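Local structure of allantoin racemase (Pseudomonas fluorescens, 5LG5) at residues L52-I55 against A56-R60; D117-V120 against P121-D125; A159-R162 against Q163-A167; I176-C180 against G181-G185; A209-L212 against V213-G216. The protein interconverts the two enantiomers of allantoin and probably also racemises 5-monosubstituted hydantoins. All coordinates share one frame; numbering follows the deposited sequence.

Overall arrangement
All five contacts are local and continuous in sequence, so none closes a long loop and they follow one another without nesting or crossing. Interaction 1 lies on helix 47-63, packed against helix 81-87 and the second subunit. The chain then enters the second parallel sheet: interaction 2 turns from strand 110-114 into helix 120-129, interaction 3 lies on helix 153-171, and interaction 4 follows at the end of strand 175-179. These three form a chain of touches, Ile160 and Ala164 packing on Met183 and Ile176 respectively, and Ile123 on Gly179. Interaction 5 ends helix 201-214 back on the first sheet, its centre about 34 Å from that of interaction 3.

Interaction 1: L52-I55 against A56-R60; sequences LAAI and AVMDR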
loop_
_atom_site.group_PDB
_atom_site.type_symbol
_atom_site.label_atom_id
_atom_site.label_comp_id
_atom_site.label_asym_id
_atom_site.label_seq_id
_atom_site.Cartn_x
_atom_site.Cartn_y
_atom_site.Cartn_z
ATOM N N LEU E 52 26.276 0.613 -13.685
ATOM C CA LEU E 52 27.317 0.292 -14.644
ATOM C C LEU E 52 26.935 -0.933 -15.448
ATOM O O LEU E 52 27.075 -0.966 -16.665
ATOM C CB LEU E 52 28.634 0.062 -13.908
ATOM C CG LEU E 52 29.837 -0.266 -14.794
ATOM C CD1 LEU E 52 29.983 0.775 -15.887
ATOM C CD2 LEU E 52 31.089 -0.352 -13.915
ATOM N N ALA E 53 26.442 -1.958 -14.770
ATOM C CA ALA E 53 26.032 -3.151 -15.490
ATOM C C ALA E 53 24.868 -2.866 -16.454
ATOM O O ALA E 53 24.828 -3.410 -17.559
ATOM C CB ALA E 53 25.667 -4.256 -14.503
ATOM N N ALA E 54 23.938 -1.991 -16.059
ATOM C CA ALA E 54 22.799 -1.677 -16.933
ATOM C C ALA E 54 23.249 -1.245 -18.319
ATOM O O ALA E 54 22.789 -1.775 -19.326
ATOM C CB ALA E 54 21.915 -0.576 -16.313
ATOM N N ILE E 55 24.159 -0.285 -18.355
ATOM C CA ILE E 55 24.661 0.261 -19.613
ATOM C C ILE E 55 25.511 -0.746 -20.350
ATOM O O ILE E 55 25.442 -0.860 -21.571
ATOM C CB ILE E 55 25.507 1.536 -19.376
ATOM C CG1 ILE E 55 24.616 2.644 -18.853
ATOM C CG2 ILE E 55 26.123 2.017 -20.679
ATOM C CD1 ILE E 55 23.402 2.805 -19.732
ATOM N N ALA E 56 26.337 -1.458 -19.591
ATOM C CA ALA E 56 27.199 -2.490 -20.157
ATOM C C ALA E 56 26.388 -3.547 -20.883
ATOM O O ALA E 56 26.735 -3.940 -21.995
ATOM C CB ALA E 56 28.041 -3.125 -19.062
ATOM N N VAL E 57 25.307 -4.004 -20.249
ATOM C CA VAL E 57 24.459 -5.043 -20.829
ATOM C C VAL E 57 23.780 -4.532 -22.093
ATOM O O VAL E 57 23.752 -5.208 -23.123
ATOM C CB VAL E 57 23.406 -5.555 -19.797
ATOM C CG1 VAL E 57 22.310 -6.367 -20.482
ATOM C CG2 VAL E 57 24.090 -6.384 -18.696
ATOM N N MET E 58 23.230 -3.325 -22.007
ATOM C CA MET E 58 22.604 -2.688 -23.162
ATOM C C MET E 58 23.589 -2.563 -24.322
ATOM O O MET E 58 23.284 -2.908 -25.466
ATOM C CB MET E 58 22.055 -1.309 -22.769
ATOM C CG MET E 58 20.742 -1.348 -21.998
ATOM S SD MET E 58 20.128 0.315 -21.621
ATOM C CE MET E 58 20.481 0.337 -19.873
ATOM N N ASP E 59 24.783 -2.092 -23.996
ATOM C CA ASP E 59 25.882 -2.000 -24.956
ATOM C C ASP E 59 26.185 -3.355 -25.623
ATOM O O ASP E 59 26.265 -3.470 -26.851
ATOM C CB ASP E 59 27.124 -1.461 -24.230
ATOM C CG ASP E 59 28.347 -1.366 -25.137
ATOM O OD1 ASP E 59 29.341 -2.107 -24.923
ATOM O OD2 ASP E 59 28.312 -0.524 -26.053
ATOM N N ARG E 60 26.309 -4.390 -24.800
ATOM C CA ARG E 60 26.673 -5.730 -25.275
ATOM C C ARG E 60 25.627 -6.311 -26.212
ATOM O O ARG E 60 25.942 -6.961 -27.209
ATOM C CB ARG E 60 26.876 -6.670 -24.086
ATOM C CG ARG E 60 27.550 -8.004 -24.414
ATOM C CD ARG E 60 28.853 -7.822 -25.185
ATOM N NE ARG E 60 29.257 -9.011 -25.942
ATOM C CZ ARG E 60 28.833 -9.334 -27.161
ATOM N NH1 ARG E 60 27.939 -8.583 -27.794
ATOM N NH2 ARG E 60 29.295 -10.430 -27.742
#
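Met58 folds its terminal methyl back over the preceding turn of the helix, onto Ala54 and Ile55. Met58 CE stands 3.2 Å from Ala54 O and 3.9 Å from Ala54 CB, and meets the end of the Ile55 side chain at 3.8 Å from Ile55 CD1. The two longer side chains approach at a slant, methyl to methyl. Torsions account for the placing: CG of Met58 lies beside its backbone N (chi1 -78°), which starts the chain back along the helix, and the bend about the CG-SD bond (chi3 -107°) swings CE in over the Ala54 carbonyl. Ala54 O is thus met by the methionine's CG and CE and also receives Met58 N at 3.1 Å. This is the regular i to i+4 pattern of an alpha-helix, here within helix 47-63. The same pattern joins Ala56 N to Leu52 O, Val57 N to Ala53 O, and Asp59 N to Ile55 O, the last at 2.8 Å. Val57 sets its CG2 branch beside its own backbone N, bringing Val57 CG2 to 3.3 Å from Ala53 O, while CG1 is anti to the nitrogen. Further out, Leu84 and Leu87 of helix 81-87 pack on Met58, and Leu84 also reaches Val57. On the subunit interface, Ile55 meets Ile55 of the second subunit, while Tyr51 of that subunit lies against both Ala54 and Met58. Tyr38 and Phe39, from a loop of the same chain, touch Asp59.

Interaction 2: D117-V120 against P121-D125; sequences DRTV and PLIED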
loop_
_atom_site.group_PDB
_atom_site.type_symbol
_atom_site.label_atom_id
_atom_site.label_comp_id
_atom_site.label_asym_id
_atom_site.label_seq_id
_atom_site.Cartn_x
_atom_site.Cartn_y
_atom_site.Cartn_z
ATOM N N ASP E 117 24.481 -8.555 1.980
ATOM C CA ASP E 117 23.448 -7.785 2.633
ATOM C C ASP E 117 23.176 -6.476 1.900
ATOM O O ASP E 117 22.041 -6.026 1.796
ATOM C CB ASP E 117 23.842 -7.521 4.085
ATOM C CG ASP E 117 22.900 -6.565 4.771
ATOM O OD1 ASP E 117 21.724 -6.944 4.996
ATOM O OD2 ASP E 117 23.331 -5.415 5.044
ATOM N N ARG E 118 24.222 -5.881 1.347
ATOM C CA ARG E 118 24.057 -4.582 0.701
ATOM C C ARG E 118 23.285 -4.654 -0.604
ATOM O O ARG E 118 22.863 -3.619 -1.127
ATOM C CB ARG E 118 25.408 -3.913 0.501
ATOM C CG ARG E 118 26.292 -4.600 -0.528
ATOM C CD ARG E 118 27.581 -3.810 -0.741
ATOM N NE ARG E 118 27.309 -2.543 -1.416
ATOM C CZ ARG E 118 28.146 -1.513 -1.475
ATOM N NH1 ARG E 118 29.327 -1.569 -0.873
ATOM N NH2 ARG E 118 27.786 -0.414 -2.127
ATOM N N THR E 119 23.111 -5.869 -1.128
ATOM C CA THR E 119 22.360 -6.056 -2.358
ATOM C C THR E 119 20.878 -6.270 -2.081
ATOM O O THR E 119 20.064 -6.130 -2.986
ATOM C CB THR E 119 22.873 -7.256 -3.195
ATOM O OG1 THR E 119 22.500 -8.484 -2.556
ATOM C CG2 THR E 119 24.380 -7.195 -3.339
ATOM N N VAL E 120 20.545 -6.572 -0.824
ATOM C CA VAL E 120 19.163 -6.859 -0.424
ATOM C C VAL E 120 18.183 -5.716 -0.742
ATOM O O VAL E 120 17.128 -5.951 -1.348
ATOM C CB VAL E 120 19.079 -7.265 1.071
ATOM C CG1 VAL E 120 17.642 -7.130 1.605
ATOM C CG2 VAL E 120 19.599 -8.679 1.254
ATOM N N PRO E 121 18.523 -4.472 -0.342
ATOM C CA PRO E 121 17.568 -3.407 -0.679
ATOM C C PRO E 121 17.434 -3.171 -2.188
ATOM O O PRO E 121 16.368 -2.753 -2.642
ATOM C CB PRO E 121 18.130 -2.171 0.051
ATOM C CG PRO E 121 19.558 -2.498 0.352
ATOM C CD PRO E 121 19.591 -3.990 0.557
ATOM N N LEU E 122 18.482 -3.459 -2.950
ATOM C CA LEU E 122 18.422 -3.336 -4.403
ATOM C C LEU E 122 17.386 -4.329 -4.959
ATOM O O LEU E 122 16.569 -3.993 -5.823
ATOM C CB LEU E 122 19.796 -3.609 -5.030
ATOM C CG LEU E 122 21.010 -2.676 -4.814
ATOM C CD1 LEU E 122 21.732 -2.314 -6.104
ATOM C CD2 LEU E 122 20.693 -1.456 -3.984
ATOM N N ILE E 123 17.444 -5.569 -4.482
ATOM C CA ILE E 123 16.479 -6.589 -4.908
ATOM C C ILE E 123 15.063 -6.237 -4.465
ATOM O O ILE E 123 14.114 -6.347 -5.245
ATOM C CB ILE E 123 16.897 -7.974 -4.391
ATOM C CG1 ILE E 123 18.249 -8.338 -5.016
ATOM C CG2 ILE E 123 15.824 -9.038 -4.689
ATOM C CD1 ILE E 123 18.954 -9.492 -4.333
ATOM N N GLU E 124 14.926 -5.804 -3.219
ATOM C CA GLU E 124 13.639 -5.346 -2.704
ATOM C C GLU E 124 13.072 -4.248 -3.614
ATOM O O GLU E 124 11.900 -4.286 -3.982
ATOM C CB GLU E 124 13.784 -4.843 -1.267
ATOM C CG GLU E 124 14.059 -5.946 -0.246
ATOM C CD GLU E 124 14.416 -5.400 1.114
ATOM O OE1 GLU E 124 14.767 -4.196 1.184
ATOM O OE2 GLU E 124 14.360 -6.172 2.104
ATOM N N ASP E 125 13.909 -3.285 -3.991
ATOM C CA ASP E 125 13.443 -2.200 -4.853
ATOM C C ASP E 125 13.006 -2.695 -6.251
ATOM O O ASP E 125 11.953 -2.296 -6.751
ATOM C CB ASP E 125 14.498 -1.085 -4.965
ATOM C CG ASP E 125 14.590 -0.206 -3.708
ATOM O OD1 ASP E 125 15.567 0.574 -3.611
ATOM O OD2 ASP E 125 13.719 -0.291 -2.813
#
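Val120 and Glu124 meet aslant where the chain leaves the loop after strand 110-114 and starts helix 120-129. Val120 puts CG1 anti to its own nitrogen (chi1 162°), next to the carboxylate end of Glu124, and Glu124 OE2 lies 3.5 Å from Val120 CG1. Ile123 runs alongside Thr119, both pointing the same way, with Ile123 CD1 4.1 Å from Thr119 OG1. The Pro121 ring sits close to Val120 CB simply because the two residues are bonded; its CD also faces back along the chain, Pro121 CD lying 3.4 Å from Asp117 O.

Backbone hydrogen bonds open the helix: Ile123 N reaches Thr119 O at 3.1 Å, and Glu124 N reaches Val120 O at 2.9 Å. Before them Val120 N closes a tighter turn on Asp117 O.

Of the polar side chains, Thr119 OG1 turns to Leu116 O and Thr114 OG1, tying the helix start to the end of its strand. Asp117 makes salt bridges with Arg223 of the second subunit and Lys172 of the third, while Arg118 pairs with Glu86 of the second subunit.

Proline has no N-H to give, and at this place in the first helical turn none is needed; the turn therefore keeps its regular bonds from Ile123 onward, while the charges before it are spent on neighbouring subunits.

Interaction 3: A159-R162 against Q163-A167; sequences AIVR and QAELA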
loop_
_atom_site.group_PDB
_atom_site.type_symbol
_atom_site.label_atom_id
_atom_site.label_comp_id
_atom_site.label_asym_id
_atom_site.label_seq_id
_atom_site.Cartn_x
_atom_site.Cartn_y
_atom_site.Cartn_z
ATOM N N ALA E 159 25.766 -21.514 3.648
ATOM C CA ALA E 159 25.265 -20.194 4.024
ATOM C C ALA E 159 23.921 -19.907 3.352
ATOM O O ALA E 159 23.020 -19.320 3.961
ATOM C CB ALA E 159 26.277 -19.121 3.668
ATOM N N ILE E 160 23.797 -20.328 2.097
ATOM C CA ILE E 160 22.563 -20.161 1.354
ATOM C C ILE E 160 21.477 -21.024 1.999
ATOM O O ILE E 160 20.381 -20.536 2.295
ATOM C CB ILE E 160 22.741 -20.547 -0.134
ATOM C CG1 ILE E 160 23.734 -19.620 -0.832
ATOM C CG2 ILE E 160 21.398 -20.559 -0.866
ATOM C CD1 ILE E 160 24.074 -20.063 -2.255
ATOM N N VAL E 161 21.796 -22.295 2.262
ATOM C CA VAL E 161 20.831 -23.194 2.906
ATOM C C VAL E 161 20.347 -22.646 4.236
ATOM O O VAL E 161 19.140 -22.686 4.506
ATOM C CB VAL E 161 21.373 -24.664 3.065
ATOM C CG1 VAL E 161 20.487 -25.514 3.980
ATOM C CG2 VAL E 161 21.554 -25.334 1.699
ATOM N N ARG E 162 21.250 -22.079 5.038
ATOM C CA ARG E 162 20.826 -21.525 6.327
ATOM C C ARG E 162 19.813 -20.405 6.163
ATOM O O ARG E 162 18.835 -20.352 6.905
ATOM C CB ARG E 162 21.993 -21.041 7.207
ATOM C CG ARG E 162 21.458 -20.408 8.525
ATOM C CD ARG E 162 22.499 -20.054 9.611
ATOM N NE ARG E 162 23.455 -19.018 9.225
ATOM C CZ ARG E 162 24.690 -19.272 8.793
ATOM N NH1 ARG E 162 25.110 -20.529 8.719
ATOM N NH2 ARG E 162 25.507 -18.280 8.452
ATOM N N GLN E 163 20.042 -19.510 5.203
ATOM C CA GLN E 163 19.096 -18.414 4.971
ATOM C C GLN E 163 17.764 -18.938 4.465
ATOM O O GLN E 163 16.709 -18.460 4.867
ATOM C CB GLN E 163 19.669 -17.382 3.996
ATOM C CG GLN E 163 20.857 -16.627 4.558
ATOM C CD GLN E 163 20.547 -16.044 5.916
ATOM O OE1 GLN E 163 19.461 -15.503 6.140
ATOM N NE2 GLN E 163 21.490 -16.172 6.845
ATOM N N ALA E 164 17.819 -19.937 3.588
ATOM C CA ALA E 164 16.597 -20.561 3.095
ATOM C C ALA E 164 15.803 -21.183 4.245
ATOM O O ALA E 164 14.575 -21.057 4.308
ATOM C CB ALA E 164 16.913 -21.598 2.034
ATOM N N GLU E 165 16.506 -21.851 5.155
ATOM C CA GLU E 165 15.847 -22.462 6.308
ATOM C C GLU E 165 15.202 -21.400 7.192
ATOM O O GLU E 165 14.087 -21.581 7.685
ATOM C CB GLU E 165 16.837 -23.332 7.093
ATOM C CG GLU E 165 17.211 -24.598 6.344
ATOM C CD GLU E 165 18.283 -25.425 7.044
ATOM O OE1 GLU E 165 19.051 -24.856 7.859
ATOM O OE2 GLU E 165 18.367 -26.642 6.747
ATOM N N LEU E 166 15.899 -20.281 7.371
ATOM C CA LEU E 166 15.366 -19.189 8.176
ATOM C C LEU E 166 14.157 -18.555 7.495
ATOM O O LEU E 166 13.165 -18.213 8.143
ATOM C CB LEU E 166 16.448 -18.137 8.435
ATOM C CG LEU E 166 17.603 -18.539 9.353
ATOM C CD1 LEU E 166 18.682 -17.461 9.370
ATOM C CD2 LEU E 166 17.088 -18.779 10.778
ATOM N N ALA E 167 14.247 -18.411 6.180
ATOM C CA ALA E 167 13.157 -17.842 5.409
ATOM C C ALA E 167 11.889 -18.683 5.567
ATOM O O ALA E 167 10.799 -18.149 5.798
ATOM C CB ALA E 167 13.557 -17.734 3.947
HETATM O O HOH W 1 23.939 -17.520 6.021
#
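Four successive i to i+4 bonds, Gln163 N to Ala159 O, Ala164 N to Ile160 O, Glu165 N to Val161 O and Leu166 N to Arg162 O, carry helix 153-171 through this contact, the first being the longest at 3.2 Å. In Gln163 the bend about CB-CG (chi2 -52°) brings the amide back toward Ala159. There a water links Gln163 NE2 and Ala159 O, 2.9 Å from each, accepting from the amide and donating to the carbonyl. The other end of the amide, OE1, is held by Arg140 NH1 from strand 136-141. Arg162 runs beside Gln163 in the same direction, its guanidinium plane turned 85° from the amide, and Arg162 CG lies 4.1 Å from Leu166 CD1. Val161 presents CG1 to the carboxylate of Glu165, with Glu165 OE2 3.7 Å from Val161 CG1. Ile160, buried, packs on Ile190 of helix 187-194 and on Val113 of strand 110-114. Both ends of the Gln163 amide are engaged, which probably fixes which end is NE2 and which OE1, and Ala159 O serves two donors, a backbone N-H and a water.

Interaction 4: I176-C180 against G181-G185; sequences ICLGC and GGMAG
The turn leaving strand 175-179, an inner strand of the second parallel sheet of this Asp/Glu/hydantoin racemase family fold, folds Met183 back over Leu178 and Cys180. It lies at the C-terminal end of the strand, where parallel alpha/beta folds commonly have their active sites. Residues 181-183 make one turn of 3-10 helix, closed by Met183 N on Cys180 O at 2.9 Å; the donor sits above the carbonyl, 64° out of its plane. Ala184 N continues the turn to Gly181 O. Cys180 holds SG anti to its backbone N (chi1 -179°), which carries the sulfur beside the next peptides, where Gly182 N gives Cys180 SG a weak hydrogen bond of 3.5 Å. Met183 extends fully beyond CG along the strand end: Met183 CG touches Cys180 CB at 3.8 Å, and SD lies 3.7 Å from Gly179 N. Ile160 of helix 153-171 also packs on the methionine. Gly179 O is bound by Thr114 OG1 of the adjacent strand, and Gly185 N by Asp200 OD2. Leu178 meets the turn at two places, with CB 4.0 Å from Met183 CB and CD1 pressed to 3.2 Å from Met183 O.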
loop_
_atom_site.group_PDB
_atom_site.type_symbol
_atom_site.label_atom_id
_atom_site.label_comp_id
_atom_site.label_asym_id
_atom_site.label_seq_id
_atom_site.Cartn_x
_atom_site.Cartn_y
_atom_site.Cartn_z
ATOM N N ILE E 176 11.716 -20.956 -2.423
ATOM C CA ILE E 176 12.958 -20.209 -2.389
ATOM C C ILE E 176 13.355 -19.814 -3.792
ATOM O O ILE E 176 13.301 -20.632 -4.703
ATOM C CB ILE E 176 14.098 -21.027 -1.774
ATOM C CG1 ILE E 176 13.728 -21.458 -0.349
ATOM C CG2 ILE E 176 15.365 -20.219 -1.792
ATOM C CD1 ILE E 176 13.616 -20.304 0.650
ATOM N N CYS E 177 13.715 -18.546 -3.976
ATOM C CA CYS E 177 14.327 -18.095 -5.221
ATOM C C CYS E 177 15.814 -17.871 -5.030
ATOM O O CYS E 177 16.222 -17.233 -4.062
ATOM C CB CYS E 177 13.682 -16.786 -5.721
ATOM S SG CYS E 177 11.933 -16.908 -6.150
ATOM N N LEU E 178 16.619 -18.410 -5.938
ATOM C CA LEU E 178 18.039 -18.074 -5.981
ATOM C C LEU E 178 18.172 -16.592 -6.303
ATOM O O LEU E 178 17.523 -16.095 -7.226
ATOM C CB LEU E 178 18.745 -18.908 -7.043
ATOM C CG LEU E 178 18.613 -20.410 -6.776
ATOM C CD1 LEU E 178 19.473 -21.215 -7.744
ATOM C CD2 LEU E 178 18.973 -20.729 -5.337
ATOM N N GLY E 179 19.008 -15.881 -5.553
ATOM C CA GLY E 179 19.050 -14.431 -5.678
ATOM C C GLY E 179 20.384 -13.955 -6.200
ATOM O O GLY E 179 20.884 -12.891 -5.805
ATOM N N CYS E 180 20.985 -14.788 -7.049
ATOM C CA CYS E 180 22.185 -14.416 -7.789
ATOM C C CYS E 180 22.330 -15.255 -9.066
ATOM O O CYS E 180 22.027 -16.457 -9.070
ATOM C CB CYS E 180 23.425 -14.547 -6.898
ATOM S SG CYS E 180 24.958 -14.083 -7.728
ATOM N N GLY E 181 22.752 -14.618 -10.156
ATOM C CA GLY E 181 22.963 -15.325 -11.414
ATOM C C GLY E 181 23.992 -16.441 -11.276
ATOM O O GLY E 181 23.868 -17.505 -11.886
ATOM N N GLY E 182 25.021 -16.185 -10.471
ATOM C CA GLY E 182 26.058 -17.167 -10.213
ATOM C C GLY E 182 25.595 -18.311 -9.328
ATOM O O GLY E 182 26.362 -19.238 -9.044
ATOM N N MET E 183 24.344 -18.253 -8.880
ATOM C CA MET E 183 23.772 -19.369 -8.132
ATOM C C MET E 183 23.090 -20.370 -9.067
ATOM O O MET E 183 22.570 -21.396 -8.617
ATOM C CB MET E 183 22.775 -18.873 -7.089
ATOM C CG MET E 183 23.420 -18.233 -5.865
ATOM S SD MET E 183 22.123 -17.706 -4.734
ATOM C CE MET E 183 23.064 -16.738 -3.543
ATOM N N ALA E 184 23.078 -20.064 -10.363
ATOM C CA ALA E 184 22.404 -20.930 -11.335
ATOM C C ALA E 184 22.771 -22.404 -11.142
ATOM O O ALA E 184 23.946 -22.734 -10.975
ATOM C CB ALA E 184 22.718 -20.491 -12.766
ATOM N N GLY E 185 21.751 -23.263 -11.089
ATOM C CA GLY E 185 21.925 -24.706 -11.038
ATOM C C GLY E 185 21.971 -25.283 -9.642
ATOM O O GLY E 185 22.000 -26.501 -9.459
#

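Interaction 5: A209-L212 against V213-G216; sequences AESL and VRLG
Val213 lays its CG2 branch against the carbonyl one turn earlier, and Val213 CG2 lies 3.3 Å from Ala209 O. The backbone bonds there too, Val213 N to Ala209 O at 3.0 Å. Ser211 is used through its carbonyl and its hydroxyl. Ser211 O receives Leu215 N at 2.8 Å and has Leu215 CG pressed close, at 3.1 Å. The hydroxyl, set beside the backbone N (chi1 -62°), bonds back to Thr207 O, and Ser211 OG takes a hydrogen from a water at 3.0 Å. That water in turn accepts from Arg214 NH2 at 2.9 Å, lying in the guanidinium plane at its edge, and gives Glu210 OE1 a weak bond; it thus couples an acid, a hydroxyl and a guanidinium that do not bond to one another directly within this chain. Leu212 lies in the last turn, where Leu212 O gets a weak bond from Leu215 N at 3.3 Å. Gly216, at positive phi, closes the end as a Schellman motif, with Gly216 N on Val213 O at 3.0 Å.

Across the subunit interface, Arg214 is salt-bridged to Glu210 of the fourth subunit, and Glu210 to Arg214 of the fourth subunit. Within the chain, helix 201-214 lies on the first parallel sheet: Ala209 packs on Ile3 of strand 2-7 and, with Val213, on Ala70 of strand 70-74, while Leu212 reaches Pro91 just before strand 92-94.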
loop_
_atom_site.group_PDB
_atom_site.type_symbol
_atom_site.label_atom_id
_atom_site.label_comp_id
_atom_site.label_asym_id
_atom_site.label_seq_id
_atom_site.Cartn_x
_atom_site.Cartn_y
_atom_site.Cartn_z
ATOM N N ALA E 209 11.037 -16.720 -21.623
ATOM C CA ALA E 209 11.399 -16.153 -22.926
ATOM C C ALA E 209 10.901 -17.013 -24.086
ATOM O O ALA E 209 10.341 -16.491 -25.065
ATOM C CB ALA E 209 12.926 -15.937 -23.020
ATOM N N GLU E 210 11.111 -18.329 -23.988
ATOM C CA GLU E 210 10.623 -19.257 -25.019
ATOM C C GLU E 210 9.126 -19.129 -25.151
ATOM O O GLU E 210 8.579 -19.129 -26.266
ATOM C CB GLU E 210 10.957 -20.704 -24.657
ATOM C CG GLU E 210 12.387 -21.128 -24.921
ATOM C CD GLU E 210 12.607 -22.576 -24.548
ATOM O OE1 GLU E 210 11.767 -23.102 -23.789
ATOM O OE2 GLU E 210 13.607 -23.181 -24.991
ATOM N N SER E 211 8.460 -19.048 -23.999
ATOM C CA SER E 211 7.014 -18.956 -23.976
ATOM C C SER E 211 6.519 -17.713 -24.712
ATOM O O SER E 211 5.601 -17.786 -25.535
ATOM C CB SER E 211 6.527 -18.952 -22.534
ATOM O OG SER E 211 6.889 -20.169 -21.911
ATOM N N LEU E 212 7.145 -16.578 -24.418
ATOM C CA LEU E 212 6.768 -15.305 -25.024
ATOM C C LEU E 212 6.946 -15.367 -26.541
ATOM O O LEU E 212 6.080 -14.911 -27.295
ATOM C CB LEU E 212 7.576 -14.148 -24.409
ATOM C CG LEU E 212 7.290 -13.850 -22.926
ATOM C CD1 LEU E 212 8.238 -12.747 -22.404
ATOM C CD2 LEU E 212 5.810 -13.442 -22.729
ATOM N N VAL E 213 8.071 -15.926 -26.985
ATOM C CA VAL E 213 8.298 -16.103 -28.412
ATOM C C VAL E 213 7.228 -17.025 -29.006
ATOM O O VAL E 213 6.612 -16.696 -30.031
ATOM C CB VAL E 213 9.708 -16.659 -28.700
ATOM C CG1 VAL E 213 9.873 -16.950 -30.201
ATOM C CG2 VAL E 213 10.781 -15.679 -28.225
ATOM N N ARG E 214 6.979 -18.159 -28.337
ATOM C CA ARG E 214 5.978 -19.117 -28.828
ATOM C C ARG E 214 4.583 -18.541 -28.939
ATOM O O ARG E 214 3.817 -18.941 -29.813
ATOM C CB ARG E 214 5.902 -20.364 -27.951
ATOM C CG ARG E 214 7.001 -21.378 -28.191
ATOM C CD ARG E 214 6.563 -22.746 -27.676
ATOM N NE ARG E 214 6.645 -22.855 -26.228
ATOM C CZ ARG E 214 5.707 -23.373 -25.439
ATOM N NH1 ARG E 214 4.567 -23.841 -25.931
ATOM N NH2 ARG E 214 5.916 -23.412 -24.132
ATOM N N LEU E 215 4.262 -17.615 -28.034
ATOM C CA LEU E 215 2.934 -17.006 -27.969
ATOM C C LEU E 215 2.833 -15.813 -28.910
ATOM O O LEU E 215 1.780 -15.177 -28.994
ATOM C CB LEU E 215 2.620 -16.552 -26.532
ATOM C CG LEU E 215 2.464 -17.678 -25.501
ATOM C CD1 LEU E 215 2.455 -17.117 -24.070
ATOM C CD2 LEU E 215 1.209 -18.454 -25.786
ATOM N N GLY E 216 3.938 -15.496 -29.585
ATOM C CA GLY E 216 3.976 -14.353 -30.492
ATOM C C GLY E 216 3.878 -13.030 -29.748
ATOM O O GLY E 216 3.255 -12.086 -30.229
HETATM O O HOH W 2 8.480 -22.290 -23.283
#